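Local coordinates for protein ICChI, a glycosylated chitinase (Ipomoea carnea, PDB 6IDN) that shows chitinase and lysozyme activity and, as a glycosylated plant family 18 glycosyl hydrolase, probably cleaves the beta-1,4 linkages of chitin, at residues G31-F36 against A97-N102; Y85-R90 against D135-Q140; G14-T19 against D26-G31; E2-W7 against Y178-F183. One frame throughout, in Å; residues are numbered along the deposited sequence.

Contact 1. Residues G31-F36 against A97-N102; sequences GFLTTF and AQYLWN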
loop_
_atom_site.group_PDB
_atom_site.type_symbol
_atom_site.label_atom_id
_atom_site.label_comp_id
_atom_site.label_asym_id
_atom_site.label_seq_id
_atom_site.Cartn_x
_atom_site.Cartn_y
_atom_site.Cartn_z
ATOM N N GLY A 31 1.949 6.578 3.487
ATOM C CA GLY A 31 3.245 6.606 2.815
ATOM C C GLY A 31 3.935 7.927 3.104
ATOM O O GLY A 31 3.267 8.958 3.217
ATOM N N PHE A 32 5.270 7.908 3.223
ATOM C CA PHE A 32 6.143 6.757 2.980
ATOM C C PHE A 32 7.322 6.715 3.934
ATOM O O PHE A 32 7.814 7.754 4.365
ATOM C CB PHE A 32 6.706 6.781 1.553
ATOM C CG PHE A 32 5.695 6.460 0.499
ATOM C CD1 PHE A 32 5.201 5.165 0.363
ATOM C CD2 PHE A 32 5.235 7.448 -0.354
ATOM C CE1 PHE A 32 4.268 4.859 -0.627
ATOM C CE2 PHE A 32 4.299 7.156 -1.333
ATOM C CZ PHE A 32 3.807 5.860 -1.466
ATOM N N LEU A 33 7.796 5.513 4.253
ATOM C CA LEU A 33 9.115 5.365 4.871
ATOM C C LEU A 33 10.125 5.376 3.730
ATOM O O LEU A 33 10.260 4.394 2.995
ATOM C CB LEU A 33 9.199 4.082 5.695
ATOM C CG LEU A 33 10.351 3.993 6.700
ATOM C CD1 LEU A 33 10.079 4.902 7.902
ATOM C CD2 LEU A 33 10.563 2.566 7.165
ATOM N N THR A 34 10.814 6.509 3.550
ATOM C CA THR A 34 11.603 6.747 2.345
ATOM C C THR A 34 13.084 6.408 2.487
ATOM O O THR A 34 13.760 6.254 1.462
ATOM C CB THR A 34 11.474 8.210 1.889
ATOM O OG1 THR A 34 11.866 9.109 2.941
ATOM C CG2 THR A 34 10.053 8.499 1.470
ATOM N N THR A 35 13.606 6.314 3.713
ATOM C CA THR A 35 14.933 5.763 3.970
ATOM C C THR A 35 14.795 4.617 4.960
ATOM O O THR A 35 14.160 4.783 6.005
ATOM C CB THR A 35 15.899 6.809 4.542
ATOM O OG1 THR A 35 16.176 7.814 3.558
ATOM C CG2 THR A 35 17.226 6.146 4.965
ATOM N N PHE A 36 15.361 3.458 4.617
ATOM C CA PHE A 36 15.480 2.339 5.549
ATOM C C PHE A 36 16.483 1.346 4.983
ATOM O O PHE A 36 16.826 1.395 3.799
ATOM C CB PHE A 36 14.132 1.643 5.819
ATOM C CG PHE A 36 13.476 1.065 4.587
ATOM C CD1 PHE A 36 13.789 -0.216 4.146
ATOM C CD2 PHE A 36 12.528 1.791 3.892
ATOM C CE1 PHE A 36 13.197 -0.738 3.016
ATOM C CE2 PHE A 36 11.911 1.261 2.767
ATOM C CZ PHE A 36 12.251 -0.002 2.327
ATOM N N ALA A 97 12.753 -5.390 9.998
ATOM C CA ALA A 97 11.483 -5.928 10.474
ATOM C C ALA A 97 11.287 -5.599 11.939
ATOM O O ALA A 97 10.196 -5.198 12.367
ATOM C CB ALA A 97 11.440 -7.450 10.275
ATOM N N GLN A 98 12.345 -5.754 12.732
ATOM C CA GLN A 98 12.247 -5.455 14.160
ATOM C C GLN A 98 11.968 -3.979 14.377
ATOM O O GLN A 98 11.151 -3.609 15.226
ATOM C CB GLN A 98 13.543 -5.873 14.851
ATOM C CG GLN A 98 13.438 -5.880 16.332
ATOM C CD GLN A 98 12.559 -6.997 16.819
ATOM O OE1 GLN A 98 12.847 -8.175 16.610
ATOM N NE2 GLN A 98 11.443 -6.633 17.440
ATOM N N TYR A 99 12.650 -3.113 13.616
ATOM C CA TYR A 99 12.394 -1.686 13.699
ATOM C C TYR A 99 10.934 -1.385 13.419
ATOM O O TYR A 99 10.310 -0.584 14.121
ATOM C CB TYR A 99 13.286 -0.909 12.703
ATOM C CG TYR A 99 12.758 0.496 12.418
ATOM C CD1 TYR A 99 13.078 1.561 13.243
ATOM C CD2 TYR A 99 11.921 0.744 11.331
ATOM C CE1 TYR A 99 12.582 2.838 12.997
ATOM C CE2 TYR A 99 11.415 2.016 11.083
ATOM C CZ TYR A 99 11.755 3.057 11.922
ATOM O OH TYR A 99 11.264 4.329 11.673
ATOM N N LEU A 100 10.385 -1.992 12.361
ATOM C CA LEU A 100 8.995 -1.728 12.011
ATOM C C LEU A 100 8.066 -2.215 13.111
ATOM O O LEU A 100 7.108 -1.523 13.480
ATOM C CB LEU A 100 8.650 -2.392 10.678
ATOM C CG LEU A 100 9.426 -1.821 9.499
ATOM C CD1 LEU A 100 9.212 -2.710 8.291
ATOM C CD2 LEU A 100 8.960 -0.419 9.184
ATOM N N TRP A 101 8.328 -3.409 13.644
ATOM C CA TRP A 101 7.495 -3.927 14.724
ATOM C C TRP A 101 7.557 -3.002 15.935
ATOM O O TRP A 101 6.524 -2.648 16.525
ATOM C CB TRP A 101 7.935 -5.353 15.103
ATOM C CG TRP A 101 7.248 -5.835 16.341
ATOM C CD1 TRP A 101 7.775 -5.883 17.595
ATOM C CD2 TRP A 101 5.902 -6.303 16.450
ATOM N NE1 TRP A 101 6.833 -6.351 18.486
ATOM C CE2 TRP A 101 5.676 -6.616 17.802
ATOM C CE3 TRP A 101 4.866 -6.500 15.530
ATOM C CZ2 TRP A 101 4.458 -7.105 18.261
ATOM C CZ3 TRP A 101 3.648 -6.973 15.994
ATOM C CH2 TRP A 101 3.460 -7.279 17.342
ATOM N N ASN A 102 8.766 -2.587 16.311
ATOM C CA ASN A 102 8.942 -1.812 17.535
ATOM C C ASN A 102 8.394 -0.403 17.400
ATOM O O ASN A 102 7.953 0.186 18.398
ATOM C CB ASN A 102 10.426 -1.747 17.897
ATOM C CG ASN A 102 10.961 -3.059 18.419
ATOM O OD1 ASN A 102 10.205 -3.947 18.809
ATOM N ND2 ASN A 102 12.278 -3.180 18.448
#

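Contact 2. Residues Y85-R90 against D135-Q140; sequences YYLSSR and DTLAEQ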
loop_
_atom_site.group_PDB
_atom_site.type_symbol
_atom_site.label_atom_id
_atom_site.label_comp_id
_atom_site.label_asym_id
_atom_site.label_seq_id
_atom_site.Cartn_x
_atom_site.Cartn_y
_atom_site.Cartn_z
ATOM N N TYR A 85 16.333 3.827 -0.036
ATOM C CA TYR A 85 16.010 2.585 0.655
ATOM C C TYR A 85 16.482 1.390 -0.157
ATOM O O TYR A 85 16.447 1.413 -1.389
ATOM C CB TYR A 85 14.507 2.493 0.953
ATOM C CG TYR A 85 13.604 2.554 -0.259
ATOM C CD1 TYR A 85 13.091 3.756 -0.709
ATOM C CD2 TYR A 85 13.205 1.388 -0.917
ATOM C CE1 TYR A 85 12.248 3.810 -1.810
ATOM C CE2 TYR A 85 12.359 1.439 -2.012
ATOM C CZ TYR A 85 11.875 2.644 -2.452
ATOM O OH TYR A 85 11.027 2.687 -3.528
ATOM N N TYR A 86 16.948 0.375 0.566
ATOM C CA TYR A 86 17.322 -0.942 0.066
ATOM C C TYR A 86 17.868 -1.748 1.235
ATOM O O TYR A 86 18.320 -1.189 2.242
ATOM C CB TYR A 86 18.361 -0.880 -1.057
ATOM C CG TYR A 86 19.663 -0.207 -0.689
ATOM C CD1 TYR A 86 20.709 -0.938 -0.159
ATOM C CD2 TYR A 86 19.849 1.159 -0.878
ATOM C CE1 TYR A 86 21.913 -0.335 0.185
ATOM C CE2 TYR A 86 21.052 1.769 -0.547
ATOM C CZ TYR A 86 22.074 1.020 -0.006
ATOM O OH TYR A 86 23.274 1.628 0.319
ATOM N N LEU A 87 17.815 -3.067 1.097
ATOM C CA LEU A 87 18.266 -3.984 2.131
ATOM C C LEU A 87 19.582 -4.605 1.696
ATOM O O LEU A 87 19.748 -4.960 0.529
ATOM C CB LEU A 87 17.227 -5.073 2.359
ATOM C CG LEU A 87 15.836 -4.529 2.680
ATOM C CD1 LEU A 87 14.816 -5.642 2.554
ATOM C CD2 LEU A 87 15.796 -3.911 4.082
ATOM N N SER A 88 20.508 -4.757 2.641
ATOM C CA SER A 88 21.850 -5.183 2.273
ATOM C C SER A 88 22.141 -6.659 2.545
ATOM O O SER A 88 23.154 -7.167 2.037
ATOM C CB SER A 88 22.891 -4.308 2.990
ATOM O OG SER A 88 22.691 -4.318 4.390
ATOM N N SER A 89 21.285 -7.363 3.292
ATOM C CA SER A 89 21.570 -8.735 3.710
ATOM C C SER A 89 20.333 -9.320 4.373
ATOM O O SER A 89 19.378 -8.603 4.683
ATOM C CB SER A 89 22.738 -8.792 4.687
ATOM O OG SER A 89 22.352 -8.248 5.932
ATOM N N ARG A 90 20.371 -10.632 4.627
ATOM C CA ARG A 90 19.279 -11.251 5.386
ATOM C C ARG A 90 19.194 -10.663 6.788
ATOM O O ARG A 90 18.094 -10.427 7.309
ATOM C CB ARG A 90 19.471 -12.773 5.488
ATOM C CG ARG A 90 19.376 -13.588 4.204
ATOM C CD ARG A 90 19.466 -15.095 4.510
ATOM N NE ARG A 90 18.363 -15.478 5.380
ATOM C CZ ARG A 90 17.183 -15.922 4.958
ATOM N NH1 ARG A 90 16.950 -16.093 3.660
ATOM N NH2 ARG A 90 16.230 -16.189 5.846
ATOM N N ASP A 135 11.771 -10.533 0.246
ATOM C CA ASP A 135 11.174 -11.795 0.678
ATOM C C ASP A 135 11.509 -12.089 2.137
ATOM O O ASP A 135 10.635 -12.496 2.915
ATOM C CB ASP A 135 11.604 -12.963 -0.235
ATOM C CG ASP A 135 13.116 -13.073 -0.476
ATOM O OD1 ASP A 135 13.902 -12.160 -0.155
ATOM O OD2 ASP A 135 13.518 -14.121 -1.053
ATOM N N THR A 136 12.768 -11.882 2.527
ATOM C CA THR A 136 13.181 -12.104 3.911
ATOM C C THR A 136 12.502 -11.109 4.852
ATOM O O THR A 136 12.047 -11.486 5.939
ATOM C CB THR A 136 14.716 -12.017 4.004
ATOM O OG1 THR A 136 15.305 -12.942 3.064
ATOM C CG2 THR A 136 15.220 -12.346 5.403
ATOM N N LEU A 137 12.374 -9.842 4.432
ATOM C CA LEU A 137 11.676 -8.860 5.264
ATOM C C LEU A 137 10.237 -9.295 5.524
ATOM O O LEU A 137 9.761 -9.230 6.667
ATOM C CB LEU A 137 11.727 -7.465 4.609
ATOM C CG LEU A 137 10.975 -6.325 5.313
ATOM C CD1 LEU A 137 11.478 -6.161 6.760
ATOM C CD2 LEU A 137 11.104 -5.030 4.531
ATOM N N ALA A 138 9.531 -9.763 4.482
ATOM C CA ALA A 138 8.160 -10.226 4.679
ATOM C C ALA A 138 8.120 -11.415 5.628
ATOM O O ALA A 138 7.241 -11.499 6.496
ATOM C CB ALA A 138 7.518 -10.591 3.339
ATOM N N GLU A 139 9.063 -12.353 5.463
ATOM C CA GLU A 139 9.104 -13.531 6.323
ATOM C C GLU A 139 9.395 -13.142 7.769
ATOM O O GLU A 139 8.806 -13.695 8.705
ATOM C CB GLU A 139 10.161 -14.509 5.780
ATOM C CG GLU A 139 9.679 -15.273 4.503
ATOM C CD GLU A 139 10.775 -16.070 3.810
ATOM O OE1 GLU A 139 11.969 -15.819 4.082
ATOM O OE2 GLU A 139 10.450 -16.973 3.004
ATOM N N GLN A 140 10.300 -12.185 7.982
ATOM C CA GLN A 140 10.611 -11.809 9.355
ATOM C C GLN A 140 9.470 -11.041 10.011
ATOM O O GLN A 140 9.249 -11.200 11.218
ATOM C CB GLN A 140 11.905 -10.995 9.391
ATOM C CG GLN A 140 13.130 -11.776 8.922
ATOM C CD GLN A 140 13.633 -12.823 9.916
ATOM O OE1 GLN A 140 14.535 -13.592 9.600
ATOM N NE2 GLN A 140 13.060 -12.858 11.109
HETATM O O HOH W 1 14.164 -16.590 2.615
HETATM O O HOH W 2 13.345 -16.726 6.190
HETATM O O HOH W 3 16.995 -12.910 8.407
#

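Contact 3. Residues G14-T19 against D26-G31; sequences GSLRET and DIINIG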
loop_
_atom_site.group_PDB
_atom_site.type_symbol
_atom_site.label_atom_id
_atom_site.label_comp_id
_atom_site.label_asym_id
_atom_site.label_seq_id
_atom_site.Cartn_x
_atom_site.Cartn_y
_atom_site.Cartn_z
ATOM N N GLY A 14 -6.351 16.581 3.408
ATOM C CA GLY A 14 -7.194 16.330 4.555
ATOM C C GLY A 14 -6.483 15.499 5.612
ATOM O O GLY A 14 -5.481 14.827 5.352
ATOM N N SER A 15 -7.010 15.564 6.834
ATOM C CA SER A 15 -6.440 14.786 7.923
ATOM C C SER A 15 -6.750 13.304 7.737
ATOM O O SER A 15 -7.599 12.905 6.930
ATOM C CB SER A 15 -6.971 15.279 9.273
ATOM O OG SER A 15 -8.347 14.967 9.430
ATOM N N LEU A 16 -6.022 12.470 8.476
ATOM C CA LEU A 16 -6.317 11.045 8.440
ATOM C C LEU A 16 -7.727 10.778 8.952
ATOM O O LEU A 16 -8.451 9.945 8.398
ATOM C CB LEU A 16 -5.276 10.285 9.261
ATOM C CG LEU A 16 -5.422 8.772 9.335
ATOM C CD1 LEU A 16 -5.239 8.094 7.976
ATOM C CD2 LEU A 16 -4.422 8.226 10.359
ATOM N N ARG A 17 -8.146 11.500 9.997
ATOM C CA ARG A 17 -9.507 11.349 10.505
ATOM C C ARG A 17 -10.538 11.691 9.434
ATOM O O ARG A 17 -11.517 10.963 9.249
ATOM C CB ARG A 17 -9.720 12.230 11.742
ATOM C CG ARG A 17 -11.174 12.235 12.231
ATOM C CD ARG A 17 -11.419 13.176 13.414
ATOM N NE ARG A 17 -10.695 12.741 14.605
ATOM C CZ ARG A 17 -11.204 11.951 15.544
ATOM N NH1 ARG A 17 -12.450 11.512 15.441
ATOM N NH2 ARG A 17 -10.465 11.600 16.587
ATOM N N GLU A 18 -10.337 12.805 8.728
ATOM C CA GLU A 18 -11.267 13.180 7.669
ATOM C C GLU A 18 -11.269 12.147 6.552
ATOM O O GLU A 18 -12.317 11.843 5.967
ATOM C CB GLU A 18 -10.901 14.557 7.119
ATOM C CG GLU A 18 -11.236 15.696 8.073
ATOM C CD GLU A 18 -10.570 16.998 7.687
ATOM O OE1 GLU A 18 -9.647 16.991 6.850
ATOM O OE2 GLU A 18 -10.985 18.048 8.217
ATOM N N THR A 19 -10.096 11.611 6.234
ATOM C CA THR A 19 -10.012 10.560 5.231
ATOM C C THR A 19 -10.841 9.349 5.643
ATOM O O THR A 19 -11.628 8.815 4.851
ATOM C CB THR A 19 -8.544 10.201 5.028
ATOM O OG1 THR A 19 -7.864 11.362 4.529
ATOM C CG2 THR A 19 -8.382 9.037 4.041
ATOM N N ASP A 26 -11.674 1.181 3.195
ATOM C CA ASP A 26 -11.524 0.092 4.142
ATOM C C ASP A 26 -10.095 -0.094 4.612
ATOM O O ASP A 26 -9.892 -0.723 5.652
ATOM C CB ASP A 26 -12.005 -1.210 3.501
ATOM C CG ASP A 26 -13.411 -1.099 2.983
ATOM O OD1 ASP A 26 -14.361 -1.287 3.795
ATOM O OD2 ASP A 26 -13.584 -0.776 1.785
ATOM N N ILE A 27 -9.120 0.425 3.859
ATOM C CA ILE A 27 -7.689 0.325 4.159
ATOM C C ILE A 27 -7.030 1.653 3.814
ATOM O O ILE A 27 -7.299 2.225 2.753
ATOM C CB ILE A 27 -7.013 -0.809 3.358
ATOM C CG1 ILE A 27 -7.702 -2.137 3.670
ATOM C CG2 ILE A 27 -5.551 -0.886 3.696
ATOM C CD1 ILE A 27 -7.337 -3.246 2.722
ATOM N N ILE A 28 -6.178 2.151 4.708
ATOM C CA ILE A 28 -5.389 3.357 4.457
ATOM C C ILE A 28 -3.927 2.958 4.465
ATOM O O ILE A 28 -3.435 2.432 5.468
ATOM C CB ILE A 28 -5.616 4.452 5.514
ATOM C CG1 ILE A 28 -7.099 4.633 5.835
ATOM C CG2 ILE A 28 -4.973 5.779 5.064
ATOM C CD1 ILE A 28 -7.881 5.253 4.729
ATOM N N ASN A 29 -3.225 3.237 3.370
ATOM C CA ASN A 29 -1.771 3.073 3.330
ATOM C C ASN A 29 -1.128 4.426 3.603
ATOM O O ASN A 29 -1.248 5.345 2.788
ATOM C CB ASN A 29 -1.305 2.542 1.979
ATOM C CG ASN A 29 -1.833 1.174 1.681
ATOM O OD1 ASN A 29 -1.845 0.303 2.549
ATOM N ND2 ASN A 29 -2.256 0.964 0.431
ATOM N N ILE A 30 -0.416 4.540 4.720
ATOM C CA ILE A 30 0.277 5.779 5.072
ATOM C C ILE A 30 1.674 5.714 4.456
ATOM O O ILE A 30 2.503 4.894 4.859
ATOM C CB ILE A 30 0.352 5.977 6.593
ATOM C CG1 ILE A 30 -1.048 6.095 7.218
ATOM C CG2 ILE A 30 1.226 7.197 6.940
ATOM C CD1 ILE A 30 -1.030 6.322 8.739
ATOM N N GLY A 31 1.949 6.578 3.487
ATOM C CA GLY A 31 3.245 6.606 2.815
ATOM C C GLY A 31 3.935 7.927 3.104
ATOM O O GLY A 31 3.267 8.958 3.217
#

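Contact 4. Residues E2-W7 against Y178-F183; sequences EIAIYW and YVWVQF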
loop_
_atom_site.group_PDB
_atom_site.type_symbol
_atom_site.label_atom_id
_atom_site.label_comp_id
_atom_site.label_asym_id
_atom_site.label_seq_id
_atom_site.Cartn_x
_atom_site.Cartn_y
_atom_site.Cartn_z
ATOM N N GLU A 2 -13.423 -4.100 -1.278
ATOM C CA GLU A 2 -12.904 -3.026 -0.444
ATOM C C GLU A 2 -12.208 -1.984 -1.313
ATOM O O GLU A 2 -11.808 -2.253 -2.446
ATOM C CB GLU A 2 -11.911 -3.562 0.598
ATOM C CG GLU A 2 -12.546 -4.455 1.647
ATOM C CD GLU A 2 -11.551 -4.895 2.708
ATOM O OE1 GLU A 2 -10.505 -5.467 2.354
ATOM O OE2 GLU A 2 -11.833 -4.688 3.899
ATOM N N ILE A 3 -12.059 -0.782 -0.763
ATOM C CA ILE A 3 -11.231 0.254 -1.368
ATOM C C ILE A 3 -10.084 0.571 -0.421
ATOM O O ILE A 3 -10.307 0.830 0.766
ATOM C CB ILE A 3 -12.035 1.524 -1.696
ATOM C CG1 ILE A 3 -13.112 1.202 -2.727
ATOM C CG2 ILE A 3 -11.099 2.612 -2.204
ATOM C CD1 ILE A 3 -13.948 2.402 -3.141
ATOM N N ALA A 4 -8.863 0.543 -0.949
ATOM C CA ALA A 4 -7.672 0.987 -0.239
ATOM C C ALA A 4 -7.209 2.295 -0.854
ATOM O O ALA A 4 -7.334 2.492 -2.063
ATOM C CB ALA A 4 -6.532 -0.038 -0.333
ATOM N N ILE A 5 -6.670 3.190 -0.032
ATOM C CA ILE A 5 -6.174 4.455 -0.557
ATOM C C ILE A 5 -4.884 4.824 0.150
ATOM O O ILE A 5 -4.676 4.491 1.318
ATOM C CB ILE A 5 -7.207 5.597 -0.425
ATOM C CG1 ILE A 5 -6.799 6.756 -1.348
ATOM C CG2 ILE A 5 -7.332 6.051 1.037
ATOM C CD1 ILE A 5 -7.948 7.557 -1.891
ATOM N N TYR A 6 -4.017 5.538 -0.576
ATOM C CA TYR A 6 -2.792 6.092 -0.012
ATOM C C TYR A 6 -3.031 7.481 0.572
ATOM O O TYR A 6 -3.686 8.330 -0.040
ATOM C CB TYR A 6 -1.693 6.164 -1.074
ATOM C CG TYR A 6 -1.049 4.823 -1.324
ATOM C CD1 TYR A 6 -1.625 3.914 -2.203
ATOM C CD2 TYR A 6 0.133 4.463 -0.688
ATOM C CE1 TYR A 6 -1.059 2.680 -2.418
ATOM C CE2 TYR A 6 0.720 3.225 -0.909
ATOM C CZ TYR A 6 0.111 2.342 -1.780
ATOM O OH TYR A 6 0.664 1.102 -2.001
ATOM N N TRP A 7 -2.456 7.705 1.746
ATOM C CA TRP A 7 -2.523 8.992 2.415
ATOM C C TRP A 7 -1.137 9.330 2.942
ATOM O O TRP A 7 -0.361 8.439 3.298
ATOM C CB TRP A 7 -3.550 8.967 3.557
ATOM C CG TRP A 7 -3.625 10.214 4.403
ATOM C CD1 TRP A 7 -4.514 11.231 4.264
ATOM C CD2 TRP A 7 -2.803 10.553 5.541
ATOM N NE1 TRP A 7 -4.300 12.196 5.234
ATOM C CE2 TRP A 7 -3.253 11.796 6.026
ATOM C CE3 TRP A 7 -1.733 9.924 6.187
ATOM C CZ2 TRP A 7 -2.667 12.419 7.118
ATOM C CZ3 TRP A 7 -1.152 10.546 7.272
ATOM C CH2 TRP A 7 -1.621 11.778 7.728
ATOM N N TYR A 178 -2.448 -8.906 0.917
ATOM C CA TYR A 178 -2.994 -8.007 -0.087
ATOM C C TYR A 178 -1.936 -7.765 -1.140
ATOM O O TYR A 178 -0.769 -7.572 -0.806
ATOM C CB TYR A 178 -3.400 -6.635 0.524
ATOM C CG TYR A 178 -4.423 -6.715 1.636
ATOM C CD1 TYR A 178 -4.009 -6.859 2.952
ATOM C CD2 TYR A 178 -5.776 -6.659 1.368
ATOM C CE1 TYR A 178 -4.904 -6.960 3.958
ATOM C CE2 TYR A 178 -6.698 -6.745 2.401
ATOM C CZ TYR A 178 -6.239 -6.907 3.692
ATOM O OH TYR A 178 -7.105 -6.993 4.755
ATOM N N VAL A 179 -2.341 -7.743 -2.400
ATOM C CA VAL A 179 -1.454 -7.279 -3.479
ATOM C C VAL A 179 -2.325 -6.368 -4.339
ATOM O O VAL A 179 -3.344 -6.811 -4.873
ATOM C CB VAL A 179 -0.853 -8.416 -4.326
ATOM C CG1 VAL A 179 -0.085 -7.803 -5.503
ATOM C CG2 VAL A 179 0.085 -9.272 -3.459
ATOM N N TRP A 180 -1.975 -5.078 -4.426
ATOM C CA TRP A 180 -2.665 -4.140 -5.312
ATOM C C TRP A 180 -1.752 -3.868 -6.486
ATOM O O TRP A 180 -0.706 -3.240 -6.331
ATOM C CB TRP A 180 -3.053 -2.843 -4.596
ATOM C CG TRP A 180 -2.233 -2.476 -3.396
ATOM C CD1 TRP A 180 -0.975 -1.949 -3.387
ATOM C CD2 TRP A 180 -2.647 -2.550 -2.038
ATOM N NE1 TRP A 180 -0.566 -1.711 -2.099
ATOM C CE2 TRP A 180 -1.583 -2.046 -1.254
ATOM C CE3 TRP A 180 -3.827 -2.965 -1.403
ATOM C CZ2 TRP A 180 -1.637 -1.995 0.115
ATOM C CZ3 TRP A 180 -3.880 -2.897 0.007
ATOM C CH2 TRP A 180 -2.782 -2.415 0.726
ATOM N N VAL A 181 -2.145 -4.344 -7.657
ATOM C CA VAL A 181 -1.337 -4.224 -8.866
ATOM C C VAL A 181 -1.604 -2.868 -9.498
ATOM O O VAL A 181 -2.760 -2.514 -9.763
ATOM C CB VAL A 181 -1.646 -5.363 -9.846
ATOM C CG1 VAL A 181 -0.724 -5.257 -11.043
ATOM C CG2 VAL A 181 -1.501 -6.717 -9.155
ATOM N N GLN A 182 -0.544 -2.097 -9.722
ATOM C CA GLN A 182 -0.687 -0.726 -10.209
ATOM C C GLN A 182 -0.842 -0.738 -11.721
ATOM O O GLN A 182 0.132 -0.872 -12.456
ATOM C CB GLN A 182 0.505 0.134 -9.788
ATOM C CG GLN A 182 0.642 0.378 -8.275
ATOM C CD GLN A 182 2.027 0.885 -7.875
ATOM O OE1 GLN A 182 2.983 0.724 -8.612
ATOM N NE2 GLN A 182 2.131 1.472 -6.695
ATOM N N PHE A 183 -2.077 -0.555 -12.175
ATOM C CA PHE A 183 -2.376 -0.472 -13.606
ATOM C C PHE A 183 -2.376 1.001 -14.014
ATOM O O PHE A 183 -3.394 1.591 -14.374
ATOM C CB PHE A 183 -3.706 -1.162 -13.906
ATOM C CG PHE A 183 -3.605 -2.653 -13.947
ATOM C CD1 PHE A 183 -3.232 -3.280 -15.110
ATOM C CD2 PHE A 183 -3.808 -3.414 -12.806
ATOM C CE1 PHE A 183 -3.114 -4.672 -15.160
ATOM C CE2 PHE A 183 -3.686 -4.798 -12.854
ATOM C CZ PHE A 183 -3.333 -5.418 -14.031
HETATM O O HOH W 4 -9.580 -6.450 4.671
#

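Contact 1. Residues G31-F36 against A97-N102
Leu33 leaves strand 27-36 and pushes its forked tip against Tyr99 and Leu100 of helix 90-103. Its CB already points at the helix, and with CG anti to the backbone N (chi1 -163°) the two methyls are carried forward to divide the work. CD1 lies 4.0 Å from the phenolic OH of Tyr99. CD2 touches two partners: Tyr99 CE2 at 4.0 Å, approached obliquely to the ring, and the Leu100 methyl CD2 at 3.9 Å. Leu100 starts off to one side of the strand and only its CD2 branch swings in. Leu33 meets both partners at van der Waals distances, with no hydrogen bond across. This is the outer layer of a TIM barrel, where a helix covers a parallel strand. Leu78 of strand 73-80 touches both Leu33 and Leu100 and so completes the apolar seam, while Leu44 of the short strand 43-44 also packs on Leu33 and Pro42 touches the Tyr99 side chain.

Contact 2. Residues Y85-R90 against D135-Q140
Leu87 and Leu137 make the apolar part of this contact: Leu87 CD1 comes to 4.1 Å from Leu137 CB, the two side chains crossing at about a right angle. Tyr134, one turn earlier on helix 134-148, also packs against Leu87.

Arg90 and Thr136 meet differently, side chain against flat group. Arg90 bends at chi3 (61°), which brings one face of its guanidinium against Thr136. The methyl CG2 of Thr136 is offset toward the rim, 4.0 Å from Arg90 NH2, and Thr136 OG1 is 3.6 Å from Arg90 NH1. A glycine in place of Thr136 would probably leave that face of the guanidinium without its support and its tilt less restrained. In the TIM barrel the loop leading into helix 90-103 packs here on the next outer helix, 134-148; Ser89 is the N-cap, its OG accepting from Asp92 N.

Water supplies the remaining links. Two waters lie in the guanidinium plane at its edge, one held by NH1 and one by NH2, and both donate to Glu139 OE1, bridging opposite charges whose nearest atoms, Arg90 NH2 and Glu139 OE1, stay 4.6 Å apart. A third water donates both to Arg90 O and to Gln140 OE1, 2.8 Å from the latter.

Contact 3. Residues G14-T19 against D26-G31
Leu16 and Ile28 form the tight centre of this contact, inside the beta-alpha-beta crossover of strand 2-7, helix 16-21 and strand 27-36 in the TIM barrel. Leu16 CD1 presses on Ile28 CG2 at 3.7 Å, the two side chains sliding past each other in opposite directions. On the strand side Ile28 divides its branches: while CG2 takes Leu16, CD1 reaches Thr19 CG2 at 3.9 Å. Putting a serine at Thr19 would remove that methyl and is likely to leave a gap beside Ile28 CD1. Packing is looser toward Ile30, whose CD1 stays 4.2 Å from Leu16 CD2. Away from the strand the helix start turns polar and more exposed, and there Ser15 and Glu18 close a capping box: Glu18 N donates to Ser15 OG, and Ser15 N returns to Glu18 OE1 at 3.0 Å, meeting it from above the carboxylate plane. Ser15 O is gripped twice, by Thr19 N and Thr19 OG1, each 2.9 Å away and on opposite faces of its carbonyl plane.

Contact 4. Residues E2-W7 against Y178-F183
Strands 2-7 and 178-182 face each other across the barrel interior, not side by side: their axes come no closer than 10.3 Å and their directions differ by 68°, with Ala4 and Trp180 the nearest pair of CA atoms. No backbone bond could span that gap, so side chains fill it.

Trp180 makes the largest share of the contact. Ala4 CB meets the six-membered part of the indole at CZ3, 3.9 Å away, while the ring of Tyr6 turns its edge toward the face of the five-membered part in an offset edge-to-face pair, planes at 78° and centroids 5.9 Å apart. Tyr6 OH lies 3.1 Å from Trp180 NE1. Both groups turn to Asp123, whose OD2 is hydrogen-bonded to Tyr6 OH and whose OD1 takes a weak bond from Trp180 NE1.

This is the inside of a TIM barrel, where residues of well-separated strands meet across the core; Asn29 of strand 27-36 packs on both rings. Asp123 sits in a stretch of strand 121-126 consistent with the family 18 DxxDxDxE motif, probably near the active site.

At the start of strand 2-7, Glu2, extended beyond CG, brings OE1 to the edge of the Tyr178 ring, 4.0 Å from CE2. A water links the two groups further: it donates to Glu2 OE1 at 2.7 Å and lies 2.5 Å from Tyr178 OH, close to the plane of that ring.

Overall arrangement
The four contacts sample one TIM barrel. Contact 4 spans the interior, and the loop it closes contains the other three; through Asp123 it borders the likely catalytic acidic cluster. Strand 27-36 serves both contact 3 and contact 1, which share Gly31, and it runs beside strand 2-7 of contact 4: Asn29 N lies 2.8 Å from Ile5 O, and Gly31 N 3.0 Å from Trp7 O. Contacts 1 and 2, centres about 11 Å apart, join where Phe36 meets Tyr85 and Ala97 packs on Leu137 and Gln140. Contacts 2 and 3 lie on opposite sides of the chain's centre, their centres about 26 Å apart. An N-acetylglucosamine, probably of an attached glycan, lies about 11 Å from the Leu33 side chain.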